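Local structure of putative regulatory protein (Streptomyces coelicolor A3, 2PZ9) at residues Gln33-Ala38 / Ala69-Lys74; Ala38-Phe43 / Ala79-Arg84; Asp148-Ala153 / Val166-Leu171. The protein probably acts as a TetR-family transcriptional regulator that binds DNA through a predicted helix-turn-helix motif. All coordinates share one frame; numbering follows the deposited sequence.

Contact 1. Residues Gln33-Ala38 / Ala69-Lys74. With SO4 (sulfate ion), chain C; SO4 (sulfate ion), chain D.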
loop_
_atom_site.group_PDB
_atom_site.type_symbol
_atom_site.label_atom_id
_atom_site.label_comp_id
_atom_site.label_asym_id
_atom_site.label_seq_id
_atom_site.Cartn_x
_atom_site.Cartn_y
_atom_site.Cartn_z
ATOM N N GLN A 33 25.717 1.303 14.827
ATOM C CA GLN A 33 25.282 1.766 13.499
ATOM C C GLN A 33 25.349 0.658 12.485
ATOM O O GLN A 33 24.403 0.443 11.729
ATOM C CB GLN A 33 26.127 2.906 13.008
ATOM C CG GLN A 33 26.214 4.027 13.961
ATOM C CD GLN A 33 27.212 5.056 13.491
ATOM O OE1 GLN A 33 28.287 4.718 12.959
ATOM N NE2 GLN A 33 26.870 6.324 13.675
ATOM N N ARG A 34 26.474 -0.050 12.488
ATOM C CA ARG A 34 26.691 -1.156 11.574
ATOM C C ARG A 34 25.647 -2.255 11.715
ATOM O O ARG A 34 25.176 -2.765 10.704
ATOM C CB ARG A 34 28.098 -1.718 11.720
ATOM C CG ARG A 34 29.042 -1.168 10.690
ATOM C CD ARG A 34 30.325 -1.951 10.592
ATOM N NE ARG A 34 31.250 -1.634 11.674
ATOM C CZ ARG A 34 31.434 -2.394 12.749
ATOM N NH1 ARG A 34 30.761 -3.531 12.911
ATOM N NH2 ARG A 34 32.297 -2.016 13.671
ATOM N N ILE A 35 25.289 -2.613 12.951
ATOM C CA ILE A 35 24.182 -3.556 13.222
ATOM C C ILE A 35 22.851 -3.018 12.695
ATOM O O ILE A 35 22.032 -3.755 12.153
ATOM C CB ILE A 35 24.009 -3.833 14.756
ATOM C CG1 ILE A 35 25.154 -4.688 15.311
ATOM C CG2 ILE A 35 22.667 -4.490 15.052
ATOM C CD1 ILE A 35 25.284 -4.626 16.840
ATOM N N VAL A 36 22.628 -1.730 12.890
ATOM C CA VAL A 36 21.373 -1.119 12.494
ATOM C C VAL A 36 21.273 -1.087 10.971
ATOM O O VAL A 36 20.274 -1.518 10.409
ATOM C CB VAL A 36 21.235 0.295 13.094
ATOM C CG1 VAL A 36 20.148 1.117 12.349
ATOM C CG2 VAL A 36 20.971 0.190 14.584
ATOM N N ALA A 37 22.322 -0.598 10.310
ATOM C CA ALA A 37 22.353 -0.554 8.845
ATOM C C ALA A 37 22.093 -1.937 8.258
ATOM O O ALA A 37 21.311 -2.079 7.322
ATOM C CB ALA A 37 23.672 -0.013 8.356
ATOM N N ALA A 38 22.738 -2.949 8.826
ATOM C CA ALA A 38 22.583 -4.323 8.367
ATOM C C ALA A 38 21.215 -4.889 8.715
ATOM O O ALA A 38 20.660 -5.681 7.954
ATOM C CB ALA A 38 23.704 -5.223 8.919
ATOM N N ALA A 69 23.714 -7.803 22.959
ATOM C CA ALA A 69 24.060 -6.878 24.035
ATOM C C ALA A 69 23.280 -5.570 23.825
ATOM O O ALA A 69 22.665 -5.058 24.759
ATOM C CB ALA A 69 25.542 -6.636 24.102
ATOM N N TYR A 70 23.268 -5.051 22.596
ATOM C CA TYR A 70 22.518 -3.837 22.307
ATOM C C TYR A 70 21.025 -4.088 22.360
ATOM O O TYR A 70 20.263 -3.284 22.887
ATOM C CB TYR A 70 22.891 -3.272 20.928
ATOM C CG TYR A 70 24.292 -2.706 20.855
ATOM C CD1 TYR A 70 25.391 -3.546 20.596
ATOM C CD2 TYR A 70 24.525 -1.341 21.049
ATOM C CE1 TYR A 70 26.695 -3.041 20.552
ATOM C CE2 TYR A 70 25.811 -0.824 20.998
ATOM C CZ TYR A 70 26.899 -1.682 20.752
ATOM O OH TYR A 70 28.184 -1.191 20.703
ATOM N N PHE A 71 20.598 -5.210 21.807
ATOM C CA PHE A 71 19.181 -5.446 21.636
ATOM C C PHE A 71 18.771 -6.750 22.279
ATOM O O PHE A 71 19.456 -7.761 22.146
ATOM C CB PHE A 71 18.830 -5.443 20.157
ATOM C CG PHE A 71 19.354 -4.231 19.411
ATOM C CD1 PHE A 71 20.538 -4.303 18.682
ATOM C CD2 PHE A 71 18.659 -3.023 19.440
ATOM C CE1 PHE A 71 21.024 -3.189 17.981
ATOM C CE2 PHE A 71 19.130 -1.906 18.755
ATOM C CZ PHE A 71 20.316 -1.988 18.014
ATOM N N ARG A 72 17.654 -6.711 22.995
ATOM C CA ARG A 72 17.133 -7.863 23.710
ATOM C C ARG A 72 16.819 -9.067 22.782
ATOM O O ARG A 72 17.081 -10.214 23.128
ATOM C CB ARG A 72 15.899 -7.378 24.460
ATOM C CG ARG A 72 15.160 -8.369 25.270
ATOM C CD ARG A 72 13.911 -7.647 25.724
ATOM N NE ARG A 72 13.091 -8.477 26.590
ATOM C CZ ARG A 72 13.218 -8.542 27.910
ATOM N NH1 ARG A 72 14.135 -7.818 28.539
ATOM N NH2 ARG A 72 12.421 -9.338 28.610
ATOM N N SER A 73 16.269 -8.795 21.597
ATOM C CA SER A 73 15.650 -9.826 20.757
ATOM C C SER A 73 15.585 -9.408 19.297
ATOM O O SER A 73 15.658 -8.226 18.970
ATOM C CB SER A 73 14.228 -10.105 21.252
ATOM O OG SER A 73 13.358 -9.009 20.981
ATOM N N LYS A 74 15.422 -10.372 18.409
ATOM C CA LYS A 74 15.171 -10.036 17.016
ATOM C C LYS A 74 14.062 -8.981 16.913
ATOM O O LYS A 74 14.138 -8.060 16.103
ATOM C CB LYS A 74 14.786 -11.297 16.239
ATOM C CG LYS A 74 15.094 -11.270 14.740
ATOM C CD LYS A 74 14.778 -12.610 14.043
ATOM C CE LYS A 74 13.289 -12.944 14.060
ATOM N NZ LYS A 74 13.016 -14.317 13.593
HETATM S S SO4 C . 23.028 6.238 13.640
HETATM O O1 SO4 C . 24.262 6.270 14.418
HETATM O O2 SO4 C . 21.959 6.931 14.369
HETATM O O3 SO4 C . 23.275 6.911 12.367
HETATM O O4 SO4 C . 22.624 4.844 13.416
HETATM S S SO4 D . 31.683 -2.744 19.930
HETATM O O1 SO4 D . 32.066 -3.823 19.008
HETATM O O2 SO4 D . 32.107 -1.430 19.438
HETATM O O3 SO4 D . 30.234 -2.735 20.108
HETATM O O4 SO4 D . 32.311 -2.997 21.218
#
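Ile35 carries this contact, reaching from helix 32-50 to the two aromatic residues Tyr70 and Phe71. Its CB points toward the 69-74 segment, and the side chain divides there. The CG2 branch lies anti to the backbone N, and Ile35 CG2 lies 3.6 Å from Phe71 CE1. These two side chains slide past each other in opposite directions. The other branch starts at CG1, which sits beside the backbone N (chi1 -71°). It runs extended, and Ile35 CD1 ends 3.9 Å from Tyr70 CD1. Ile35 therefore spends one methyl on each ring. Val36 adds a looser touch, its CG2 4.1 Å from CZ of Phe71, and the two side chains cross at about a right angle.

Two sulfate ions, probably from the crystallisation liquor, bind nearby. Tyr70 OH donates to O3 of the chain D sulfate at 2.6 Å, and this oxygen lies at the ring edge, in its plane. Gln33, which does not touch 69-74, gives NE2 to O1 of the chain C sulfate at 2.7 Å.

Tyr70 is the last residue of helix 64-70 and Phe71 the first beyond it; both close the predicted helix-turn-helix motif. The contact packs helix 32-50 against this helix end. Leu77 of helix 74-92 touches both Ile35 and Phe71. His80 of the same helix meets the Phe71 ring, and Ala60 and Thr62 adjoin Ile35 from the loop before helix 64-70.

Contact 2. Residues Ala38-Phe43 / Ala79-Arg84. With SO4 (sulfate ion), chain C.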
loop_
_atom_site.group_PDB
_atom_site.type_symbol
_atom_site.label_atom_id
_atom_site.label_comp_id
_atom_site.label_asym_id
_atom_site.label_seq_id
_atom_site.Cartn_x
_atom_site.Cartn_y
_atom_site.Cartn_z
ATOM N N ALA A 38 22.738 -2.949 8.826
ATOM C CA ALA A 38 22.583 -4.323 8.367
ATOM C C ALA A 38 21.215 -4.889 8.715
ATOM O O ALA A 38 20.660 -5.681 7.954
ATOM C CB ALA A 38 23.704 -5.223 8.919
ATOM N N ALA A 39 20.663 -4.491 9.855
ATOM C CA ALA A 39 19.315 -4.931 10.214
ATOM C C ALA A 39 18.253 -4.333 9.269
ATOM O O ALA A 39 17.290 -5.014 8.924
ATOM C CB ALA A 39 19.004 -4.626 11.684
ATOM N N LYS A 40 18.449 -3.077 8.847
ATOM C CA LYS A 40 17.597 -2.391 7.867
ATOM C C LYS A 40 17.453 -3.202 6.595
ATOM O O LYS A 40 16.352 -3.380 6.071
ATOM C CB LYS A 40 18.220 -1.069 7.463
ATOM C CG LYS A 40 17.694 0.145 8.152
ATOM C CD LYS A 40 17.708 1.305 7.137
ATOM C CE LYS A 40 18.184 2.642 7.729
ATOM N NZ LYS A 40 19.643 2.645 8.048
ATOM N N GLU A 41 18.580 -3.679 6.086
ATOM C CA GLU A 41 18.639 -4.332 4.793
ATOM C C GLU A 41 18.041 -5.737 4.889
ATOM O O GLU A 41 17.358 -6.176 3.970
ATOM C CB GLU A 41 20.087 -4.366 4.353
ATOM C CG GLU A 41 20.322 -4.421 2.892
ATOM C CD GLU A 41 21.554 -5.274 2.559
ATOM O OE1 GLU A 41 21.704 -5.657 1.378
ATOM O OE2 GLU A 41 22.366 -5.587 3.477
ATOM N N GLU A 42 18.274 -6.412 6.019
ATOM C CA GLU A 42 17.687 -7.736 6.323
ATOM C C GLU A 42 16.181 -7.754 6.650
ATOM O O GLU A 42 15.484 -8.716 6.315
ATOM C CB GLU A 42 18.443 -8.404 7.473
ATOM C CG GLU A 42 17.903 -9.787 7.902
ATOM C CD GLU A 42 18.359 -10.929 6.999
ATOM O OE1 GLU A 42 19.281 -10.725 6.176
ATOM O OE2 GLU A 42 17.794 -12.038 7.119
ATOM N N PHE A 43 15.683 -6.730 7.334
ATOM C CA PHE A 43 14.245 -6.611 7.570
ATOM C C PHE A 43 13.454 -6.289 6.297
ATOM O O PHE A 43 12.397 -6.853 6.074
ATOM C CB PHE A 43 13.933 -5.592 8.673
ATOM C CG PHE A 43 14.331 -6.046 10.072
ATOM C CD1 PHE A 43 14.174 -7.385 10.472
ATOM C CD2 PHE A 43 14.832 -5.128 11.005
ATOM C CE1 PHE A 43 14.535 -7.799 11.779
ATOM C CE2 PHE A 43 15.188 -5.537 12.301
ATOM C CZ PHE A 43 15.037 -6.877 12.685
ATOM N N ALA A 79 11.981 -3.230 16.320
ATOM C CA ALA A 79 11.286 -2.069 16.885
ATOM C C ALA A 79 12.166 -0.839 16.778
ATOM O O ALA A 79 11.731 0.205 16.277
ATOM C CB ALA A 79 10.863 -2.322 18.343
ATOM N N HIS A 80 13.419 -1.010 17.213
ATOM C CA HIS A 80 14.436 0.043 17.193
ATOM C C HIS A 80 14.623 0.622 15.793
ATOM O O HIS A 80 14.580 1.850 15.594
ATOM C CB HIS A 80 15.755 -0.497 17.709
ATOM C CG HIS A 80 16.804 0.552 17.897
ATOM N ND1 HIS A 80 16.780 1.452 18.942
ATOM C CD2 HIS A 80 17.922 0.837 17.184
ATOM C CE1 HIS A 80 17.829 2.254 18.857
ATOM N NE2 HIS A 80 18.542 1.900 17.802
ATOM N N VAL A 81 14.800 -0.274 14.834
ATOM C CA VAL A 81 14.997 0.113 13.466
ATOM C C VAL A 81 13.803 0.897 12.920
ATOM O O VAL A 81 13.989 1.949 12.297
ATOM C CB VAL A 81 15.279 -1.102 12.617
ATOM C CG1 VAL A 81 15.429 -0.695 11.178
ATOM C CG2 VAL A 81 16.544 -1.809 13.126
ATOM N N ALA A 82 12.594 0.396 13.181
ATOM C CA ALA A 82 11.356 1.042 12.753
ATOM C C ALA A 82 11.276 2.453 13.317
ATOM O O ALA A 82 11.166 3.408 12.539
ATOM C CB ALA A 82 10.153 0.228 13.169
ATOM N N GLU A 83 11.341 2.586 14.649
ATOM C CA GLU A 83 11.427 3.901 15.312
ATOM C C GLU A 83 12.383 4.832 14.570
ATOM O O GLU A 83 11.983 5.873 14.042
ATOM C CB GLU A 83 11.920 3.754 16.751
ATOM C CG GLU A 83 10.885 3.215 17.737
ATOM C CD GLU A 83 11.508 2.650 19.042
ATOM O OE1 GLU A 83 12.158 3.427 19.800
ATOM O OE2 GLU A 83 11.338 1.423 19.317
ATOM N N ARG A 84 13.648 4.421 14.531
ATOM C CA ARG A 84 14.713 5.155 13.866
ATOM C C ARG A 84 14.246 5.578 12.466
ATOM O O ARG A 84 14.448 6.725 12.070
ATOM C CB ARG A 84 16.002 4.299 13.814
ATOM C CG ARG A 84 17.320 5.046 14.108
ATOM C CD ARG A 84 17.729 5.041 15.621
ATOM N NE ARG A 84 19.027 5.704 15.901
ATOM C CZ ARG A 84 19.618 5.783 17.104
ATOM N NH1 ARG A 84 19.065 5.248 18.188
ATOM N NH2 ARG A 84 20.781 6.412 17.241
HETATM S S SO4 C . 23.028 6.238 13.640
HETATM O O1 SO4 C . 24.262 6.270 14.418
HETATM O O2 SO4 C . 21.959 6.931 14.369
HETATM O O3 SO4 C . 23.275 6.911 12.367
HETATM O O4 SO4 C . 22.624 4.844 13.416
#
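This is apolar helix-on-helix packing inside the N-terminal, TetR-type region, where helix 32-50 crosses helix 74-92. The short segments 38-43 and 79-84 run nearly perpendicular, at a crossing angle of -97°. Their axes come within 10.1 Å of each other.

Val81 is the residue that joins them. It is buried, its CB points toward helix 32-50, and its two methyls go to different partners. CG1 stands anti to the backbone N (chi1 178°) and meets the aliphatic part of Lys40, with Val81 CG1 3.9 Å from Lys40 CG. CG2 lies beside the backbone N and serves two residues. Val81 CG2 is 4.0 Å from Ala39 CB and 4.1 Å from Phe43 CE2. The methyl approaches Phe43 at the ring edge, near the ring plane, and not over a face. Ala39 and Phe43 are four residues apart, so they present neighbouring turns of the same helix side to this one methyl. Lys40 lies at the margin. Its chain is bent beyond CG, and its side chain also touches Glu85.

The first side-chain bond of Arg84 points toward helix 32-50, yet its guanidinium turns off to the chain C sulfate. Arg84 NH2 donates to O2 of this sulfate at 3.1 Å with an N-H...O angle of 156°, and the oxygen lies at the guanidinium edge, in its plane. Gln33 of helix 32-50 binds the same ion.

Within helix 74-92, Leu77 touches Ala39 and Phe43, and Tyr78 meets the Phe43 ring edge-to-face. Two further helices border the junction. Ile56 of helix 53-59 packs on Ala39. Leu120 of helix 115-127 touches both Phe43 and Val81, so the C-terminal region also packs here.

Contact 3. Residues Asp148-Ala153 / Val166-Leu171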
loop_
_atom_site.group_PDB
_atom_site.type_symbol
_atom_site.label_atom_id
_atom_site.label_comp_id
_atom_site.label_asym_id
_atom_site.label_seq_id
_atom_site.Cartn_x
_atom_site.Cartn_y
_atom_site.Cartn_z
ATOM N N ASP A 148 -4.371 18.525 13.332
ATOM C CA ASP A 148 -4.570 19.864 13.835
ATOM C C ASP A 148 -4.073 20.938 12.870
ATOM O O ASP A 148 -4.739 21.938 12.669
ATOM C CB ASP A 148 -4.004 20.012 15.237
ATOM C CG ASP A 148 -5.089 19.926 16.282
ATOM O OD1 ASP A 148 -5.700 18.840 16.416
ATOM O OD2 ASP A 148 -5.367 20.959 16.938
ATOM N N LYS A 149 -2.929 20.693 12.244
ATOM C CA LYS A 149 -2.340 21.604 11.266
ATOM C C LYS A 149 -3.320 21.796 10.097
ATOM O O LYS A 149 -3.541 22.910 9.622
ATOM C CB LYS A 149 -0.996 21.027 10.788
ATOM C CG LYS A 149 0.210 21.993 10.745
ATOM C CD LYS A 149 1.467 21.344 11.433
ATOM C CE LYS A 149 2.813 21.453 10.655
ATOM N NZ LYS A 149 3.197 22.826 10.214
ATOM N N LEU A 150 -3.946 20.717 9.655
ATOM C CA LEU A 150 -4.959 20.827 8.612
ATOM C C LEU A 150 -6.232 21.524 9.100
ATOM O O LEU A 150 -6.773 22.346 8.375
ATOM C CB LEU A 150 -5.260 19.460 7.995
ATOM C CG LEU A 150 -4.044 18.763 7.348
ATOM C CD1 LEU A 150 -4.144 17.244 7.435
ATOM C CD2 LEU A 150 -3.814 19.211 5.906
ATOM N N ARG A 151 -6.699 21.215 10.315
ATOM C CA ARG A 151 -7.848 21.908 10.894
ATOM C C ARG A 151 -7.586 23.397 10.809
ATOM O O ARG A 151 -8.474 24.176 10.473
ATOM C CB ARG A 151 -8.087 21.496 12.351
ATOM C CG ARG A 151 -9.178 20.442 12.537
ATOM C CD ARG A 151 -8.953 19.535 13.756
ATOM N NE ARG A 151 -9.129 18.128 13.360
ATOM C CZ ARG A 151 -8.634 17.054 13.996
ATOM N NH1 ARG A 151 -7.909 17.167 15.111
ATOM N NH2 ARG A 151 -8.865 15.839 13.502
ATOM N N ASP A 152 -6.337 23.774 11.071
ATOM C CA ASP A 152 -5.920 25.177 11.058
ATOM C C ASP A 152 -5.941 25.769 9.673
ATOM O O ASP A 152 -6.435 26.870 9.487
ATOM C CB ASP A 152 -4.524 25.325 11.636
ATOM C CG ASP A 152 -4.489 25.070 13.120
ATOM O OD1 ASP A 152 -5.583 25.077 13.748
ATOM O OD2 ASP A 152 -3.369 24.864 13.658
ATOM N N ALA A 153 -5.386 25.039 8.707
ATOM C CA ALA A 153 -5.428 25.457 7.311
ATOM C C ALA A 153 -6.851 25.813 6.887
ATOM O O ALA A 153 -7.066 26.817 6.217
ATOM C CB ALA A 153 -4.869 24.362 6.432
ATOM N N VAL A 166 -8.955 14.087 8.416
ATOM C CA VAL A 166 -8.707 12.652 8.432
ATOM C C VAL A 166 -8.581 12.097 7.006
ATOM O O VAL A 166 -7.627 11.384 6.696
ATOM C CB VAL A 166 -9.806 11.914 9.271
ATOM C CG1 VAL A 166 -9.716 10.419 9.136
ATOM C CG2 VAL A 166 -9.666 12.268 10.732
ATOM N N ASP A 167 -9.526 12.440 6.140
ATOM C CA ASP A 167 -9.477 11.972 4.757
ATOM C C ASP A 167 -8.302 12.601 3.977
ATOM O O ASP A 167 -7.625 11.913 3.192
ATOM C CB ASP A 167 -10.821 12.206 4.041
ATOM C CG ASP A 167 -11.980 11.389 4.657
ATOM O OD1 ASP A 167 -11.878 10.138 4.718
ATOM O OD2 ASP A 167 -13.009 11.991 5.069
ATOM N N VAL A 168 -8.053 13.891 4.202
ATOM C CA VAL A 168 -7.016 14.635 3.488
ATOM C C VAL A 168 -5.638 14.015 3.749
ATOM O O VAL A 168 -4.881 13.717 2.812
ATOM C CB VAL A 168 -7.030 16.145 3.887
ATOM C CG1 VAL A 168 -5.946 16.910 3.157
ATOM C CG2 VAL A 168 -8.385 16.758 3.629
ATOM N N LEU A 169 -5.339 13.804 5.023
ATOM C CA LEU A 169 -4.064 13.235 5.436
ATOM C C LEU A 169 -3.832 11.840 4.846
ATOM O O LEU A 169 -2.848 11.611 4.142
ATOM C CB LEU A 169 -3.979 13.198 6.956
ATOM C CG LEU A 169 -2.654 12.704 7.514
ATOM C CD1 LEU A 169 -1.600 13.765 7.288
ATOM C CD2 LEU A 169 -2.745 12.296 8.994
ATOM N N ALA A 170 -4.764 10.920 5.123
ATOM C CA ALA A 170 -4.726 9.548 4.613
ATOM C C ALA A 170 -4.505 9.470 3.106
ATOM O O ALA A 170 -3.567 8.813 2.644
ATOM C CB ALA A 170 -5.995 8.840 4.985
ATOM N N LEU A 171 -5.382 10.140 2.364
ATOM C CA LEU A 171 -5.300 10.202 0.909
ATOM C C LEU A 171 -3.924 10.622 0.398
ATOM O O LEU A 171 -3.285 9.906 -0.389
ATOM C CB LEU A 171 -6.354 11.162 0.341
ATOM C CG LEU A 171 -7.808 10.691 0.513
ATOM C CD1 LEU A 171 -8.786 11.864 0.382
ATOM C CD2 LEU A 171 -8.165 9.506 -0.423
#
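Leu150 of helix 139-155 meets Val168 and Leu169 of helix 165-176 in a buried, apolar contact. Along the second segment, Val166 comes first. It is buried but only near the other helix, and it packs on Ala189 of the second subunit. Asp167 does not touch segment 148-153; its OD1 forms a salt bridge with Arg201 NE of the second subunit.

Val168 is the first to touch. Val168 CG1, anti to the backbone N (chi1 179°), lies 4.2 Å from CD2 of Leu150, and the side chains are inclined to each other. Leu169 follows and is touched at its base: its CB is 4.1 Å from CD1 of Leu150. These two side chains cross at about a right angle. Leu150 thus gives one methyl to each of two consecutive residues. Leu169 also packs along helix 139-155 on Ile143, Lys146 and Leu147.

Ala170 and Leu171 pack on Trp179 and Ile175 of the second subunit, respectively. Beside Leu150, Arg151 makes a salt bridge within its own helix. Arg151 NH1 stands 3.1 Å from OD1 of Asp148, but the hydrogen bond is weak, with an angle of 127°. Arg151 NH2 has a further partner in Gln192 OE1 of the second subunit.

Helix 165-176 is therefore held between two neighbours. Helix 139-155 of its own chain packs on Val168 and Leu169. The second subunit packs on Val166, Asp167, Ala170 and Leu171, so the contact backs the dimer interface of the C-terminal region. Trp163 and Phe213, from loops, also touch Val168.

Contacts 1 and 2 belong to one N-terminal unit. Their centres are 8 Å apart, and they share Ala38 and helix 32-50. Their segments alternate along the chain, because helices 64-70 and 74-92 return in turn to successive parts of that helix. They touch through Phe71 and His80, and both reach the chain C sulfate. Contact 3 comes later in the chain, in the C-terminal region. Its centre is 36 Å from that of contact 1 and 29 Å from that of contact 2, across the chain's centre. The layout agrees with a TetR-type regulator, with a probable DNA-binding part at one end and dimer contacts at the other.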